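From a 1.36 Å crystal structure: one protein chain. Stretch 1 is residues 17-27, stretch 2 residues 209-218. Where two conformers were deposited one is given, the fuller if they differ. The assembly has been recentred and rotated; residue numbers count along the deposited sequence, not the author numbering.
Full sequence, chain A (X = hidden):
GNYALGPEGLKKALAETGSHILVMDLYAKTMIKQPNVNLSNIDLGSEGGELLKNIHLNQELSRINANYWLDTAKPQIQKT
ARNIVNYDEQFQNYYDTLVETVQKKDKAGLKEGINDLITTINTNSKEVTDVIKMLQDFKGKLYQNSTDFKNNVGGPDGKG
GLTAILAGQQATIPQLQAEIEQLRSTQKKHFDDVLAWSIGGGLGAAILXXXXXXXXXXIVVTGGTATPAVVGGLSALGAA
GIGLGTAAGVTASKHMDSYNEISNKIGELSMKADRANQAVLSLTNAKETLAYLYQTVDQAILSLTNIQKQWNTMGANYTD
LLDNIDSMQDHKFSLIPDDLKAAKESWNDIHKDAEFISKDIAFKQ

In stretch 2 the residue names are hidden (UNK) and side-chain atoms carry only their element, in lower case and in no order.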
# COMPACT_ATOMS: atom_id res chain seq x y z
N THR A 17 2.63 -5.42 0.97
CA THR A 17 1.88 -4.52 1.88
C THR A 17 2.59 -3.17 1.96
O THR A 17 1.89 -2.14 1.90
CB THR A 17 1.69 -5.16 3.25
OG1 THR A 17 0.85 -6.30 3.15
CG2 THR A 17 1.07 -4.17 4.22
N GLY A 18 3.90 -3.15 2.09
CA GLY A 18 4.64 -1.89 2.16
C GLY A 18 4.44 -1.05 0.91
O GLY A 18 4.29 0.18 1.01
N SER A 19 4.45 -1.69 -0.25
CA SER A 19 4.25 -1.04 -1.57
C SER A 19 2.85 -0.46 -1.66
O SER A 19 2.70 0.61 -2.27
CB SER A 19 4.56 -1.99 -2.70
OG SER A 19 3.45 -2.83 -3.01
N HIS A 20 1.85 -1.14 -1.13
CA HIS A 20 0.47 -0.61 -1.19
C HIS A 20 0.34 0.59 -0.26
O HIS A 20 -0.41 1.51 -0.59
CB HIS A 20 -0.58 -1.66 -0.86
CG HIS A 20 -0.47 -2.90 -1.67
ND1 HIS A 20 -0.23 -2.87 -3.03
CD2 HIS A 20 -0.61 -4.21 -1.32
CE1 HIS A 20 -0.19 -4.12 -3.48
NE2 HIS A 20 -0.44 -4.94 -2.46
N ILE A 21 0.97 0.54 0.91
CA ILE A 21 0.93 1.68 1.86
C ILE A 21 1.54 2.90 1.18
O ILE A 21 0.96 3.97 1.30
CB ILE A 21 1.66 1.34 3.18
CG1 ILE A 21 0.85 0.32 3.98
CG2 ILE A 21 1.92 2.56 4.02
CD1 ILE A 21 1.62 -0.27 5.13
N LEU A 22 2.67 2.76 0.54
CA LEU A 22 3.30 3.91 -0.17
C LEU A 22 2.33 4.49 -1.20
O LEU A 22 2.15 5.75 -1.23
CB LEU A 22 4.60 3.47 -0.84
CG LEU A 22 5.27 4.56 -1.69
CD1 LEU A 22 5.74 5.69 -0.80
CD2 LEU A 22 6.42 3.97 -2.48
N VAL A 23 1.71 3.64 -2.00
CA VAL A 23 0.82 4.11 -3.09
C VAL A 23 -0.39 4.80 -2.46
O VAL A 23 -0.78 5.89 -2.92
CB VAL A 23 0.42 2.97 -4.01
CG1 VAL A 23 -0.73 3.35 -4.90
CG2 VAL A 23 1.66 2.44 -4.75
N MET A 24 -1.00 4.23 -1.42
CA MET A 24 -2.15 4.87 -0.75
C MET A 24 -1.73 6.19 -0.15
O MET A 24 -2.52 7.17 -0.25
CB MET A 24 -2.70 4.02 0.38
CG MET A 24 -3.40 2.83 -0.10
SD MET A 24 -4.90 3.12 -1.02
CE MET A 24 -5.93 3.97 0.17
N ASP A 25 -0.55 6.25 0.48
CA ASP A 25 -0.11 7.53 1.07
C ASP A 25 -0.03 8.61 -0.01
O ASP A 25 -0.47 9.73 0.23
CB ASP A 25 1.24 7.40 1.76
CG ASP A 25 1.22 6.80 3.16
OD1 ASP A 25 0.13 6.65 3.75
OD2 ASP A 25 2.33 6.49 3.65
N LEU A 26 0.57 8.29 -1.16
CA LEU A 26 0.72 9.26 -2.28
C LEU A 26 -0.66 9.75 -2.71
O LEU A 26 -0.89 10.97 -2.77
CB LEU A 26 1.43 8.63 -3.47
CG LEU A 26 2.95 8.53 -3.39
CD1 LEU A 26 3.57 8.90 -4.73
CD2 LEU A 26 3.51 9.41 -2.30
N TYR A 27 -1.55 8.84 -3.04
CA TYR A 27 -2.89 9.20 -3.55
C TYR A 27 -3.60 10.00 -2.47
O TYR A 27 -4.21 11.06 -2.80
CB TYR A 27 -3.72 7.96 -3.86
CG TYR A 27 -3.31 7.21 -5.09
CD1 TYR A 27 -2.77 7.85 -6.20
CD2 TYR A 27 -3.50 5.83 -5.17
CE1 TYR A 27 -2.38 7.14 -7.33
CE2 TYR A 27 -3.11 5.11 -6.30
CZ TYR A 27 -2.57 5.76 -7.39
OH TYR A 27 -2.21 5.03 -8.49
N UNK A 209 13.76 1.30 -1.05
CA UNK A 209 13.14 2.04 -2.18
C UNK A 209 11.96 2.83 -1.63
O UNK A 209 11.83 4.05 -1.94
c UNK A 209 13.95 0.40 -3.91
c UNK A 209 11.95 1.91 -4.37
c UNK A 209 12.74 1.13 -3.33
N UNK A 210 11.11 2.20 -0.83
CA UNK A 210 9.96 2.92 -0.22
C UNK A 210 10.46 4.15 0.55
O UNK A 210 9.83 5.21 0.44
c UNK A 210 8.46 0.92 -0.18
c UNK A 210 7.92 -0.26 0.63
c UNK A 210 9.16 1.98 0.67
c UNK A 210 8.20 2.79 1.54
N UNK A 211 11.50 4.02 1.35
CA UNK A 211 11.98 5.16 2.17
C UNK A 211 12.50 6.25 1.24
O UNK A 211 12.21 7.44 1.49
c UNK A 211 13.04 4.74 3.14
N UNK A 212 13.24 5.88 0.22
CA UNK A 212 13.83 6.88 -0.72
C UNK A 212 12.73 7.63 -1.45
O UNK A 212 12.79 8.85 -1.55
c UNK A 212 14.74 6.18 -1.70
N UNK A 213 11.74 6.91 -1.93
CA UNK A 213 10.63 7.59 -2.66
C UNK A 213 9.84 8.42 -1.68
O UNK A 213 9.59 9.61 -1.99
c UNK A 213 9.74 6.55 -3.35
c UNK A 213 9.78 4.71 -5.13
c UNK A 213 8.46 7.25 -3.86
c UNK A 213 10.52 5.85 -4.46
N UNK A 214 9.39 7.85 -0.57
CA UNK A 214 8.53 8.61 0.36
C UNK A 214 9.22 9.89 0.78
O UNK A 214 8.55 10.94 0.83
N UNK A 215 10.52 9.83 1.07
CA UNK A 215 11.26 10.98 1.58
C UNK A 215 11.44 12.06 0.53
O UNK A 215 11.70 13.18 0.94
N UNK A 216 11.28 11.74 -0.75
CA UNK A 216 11.55 12.63 -1.90
C UNK A 216 10.25 13.12 -2.52
O UNK A 216 10.34 13.96 -3.43
c UNK A 216 12.43 11.96 -2.89
N UNK A 217 9.10 12.63 -2.11
CA UNK A 217 7.82 13.06 -2.74
C UNK A 217 7.51 14.50 -2.41
O UNK A 217 7.58 14.92 -1.25
c UNK A 217 6.77 10.83 -3.00
c UNK A 217 5.31 12.82 -2.64
c UNK A 217 6.64 12.17 -2.33
N UNK A 218 7.14 15.24 -3.45
CA UNK A 218 6.53 16.58 -3.30
C UNK A 218 5.21 16.55 -4.07
O UNK A 218 5.12 15.83 -5.05
c UNK A 218 8.66 17.83 -2.89
c UNK A 218 7.84 17.59 -5.26
c UNK A 218 7.46 17.69 -3.80

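Position 209 carries three side-chain carbons, one bearing the other two, and none comes within 6 Å of stretch 1. A fork at the first carbon with two short arms is valine; Val209 points sideways, beside the contact and not in it.

Position 210 has four carbons, forked at the first, with one arm two carbons long. The end of that arm lies 3.6 Å from the backbone C of Gly18 and 3.9 Å from the N of Ser19, so the side chain reaches the neighbouring backbone itself. The pattern is isoleucine. Ile210 points toward stretch 1, and its CD1 occupies ground left free by Gly18: an ideal CB on that glycine would sit 3.1 Å from it, a tight fit. Its CG1 also lies 4.3 Å from Leu22 CD2.

Position 211 shows a single carbon, directed away from stretch 1 and touching nothing there; it is alanine. Position 212 likewise has one carbon, out of reach of stretch 1, and is alanine too. Ala211 and Ala212 thus belong to the side of the helix that this contact does not use.

Position 213 again has four carbons forked at the first with one long arm. The short arm comes 4.1 Å from Leu22 CD2, and the end of the long arm 4.3 Å from that same CD2. This is isoleucine, in the m, t rotamer of Ile210; the nearer atom is CG2.

Position 214 has no side-chain atoms and is therefore glycine. Its CA lies 4.2 Å from Leu22 CD1, so the leucine packs against bare backbone. An ideal CB on Gly214 would be 4.0 Å from Leu22 CD1, but only 3.2 Å from Ile210 O, within its own helix.

Position 215 is also without side-chain atoms, a second glycine, and makes no contact across the pair. Position 216 has one carbon, far from stretch 1: alanine. The N of Ala216 bonds to the O of Ile213 at 3.0 Å, a three-residue step in place of the four-residue step before it.

Position 217 has three carbons, two on the first, with one 3.6 Å from Leu26 CD2. It is valine, already in strand geometry; Val217 CG2 is the nearer methyl, and CG1 lies 3.9 Å from Leu26 CD2. Leu26 starts sideways, but its end comes nearer. Position 218 has the same three-carbon fork, out of reach of stretch 1; it is Val218.

The contact joins two nearly parallel helices, 7° apart with axes 10.6 Å apart at closest approach, and then extends to the start of a strand. No hydrogen bond crosses it. Leu22, with 82 Å² covered, is the hub, touching Ile210, Ile213 and Gly214. The design rule is complementary relief: Gly18 gives an isoleucine tip access to backbone, Gly214 offers its CA to a leucine methyl, and a leucine–valine pair extends the packing beyond the helix. The whole buries a modest 298 Å².

Stretch 2 209-218: VIAAIGGAVV
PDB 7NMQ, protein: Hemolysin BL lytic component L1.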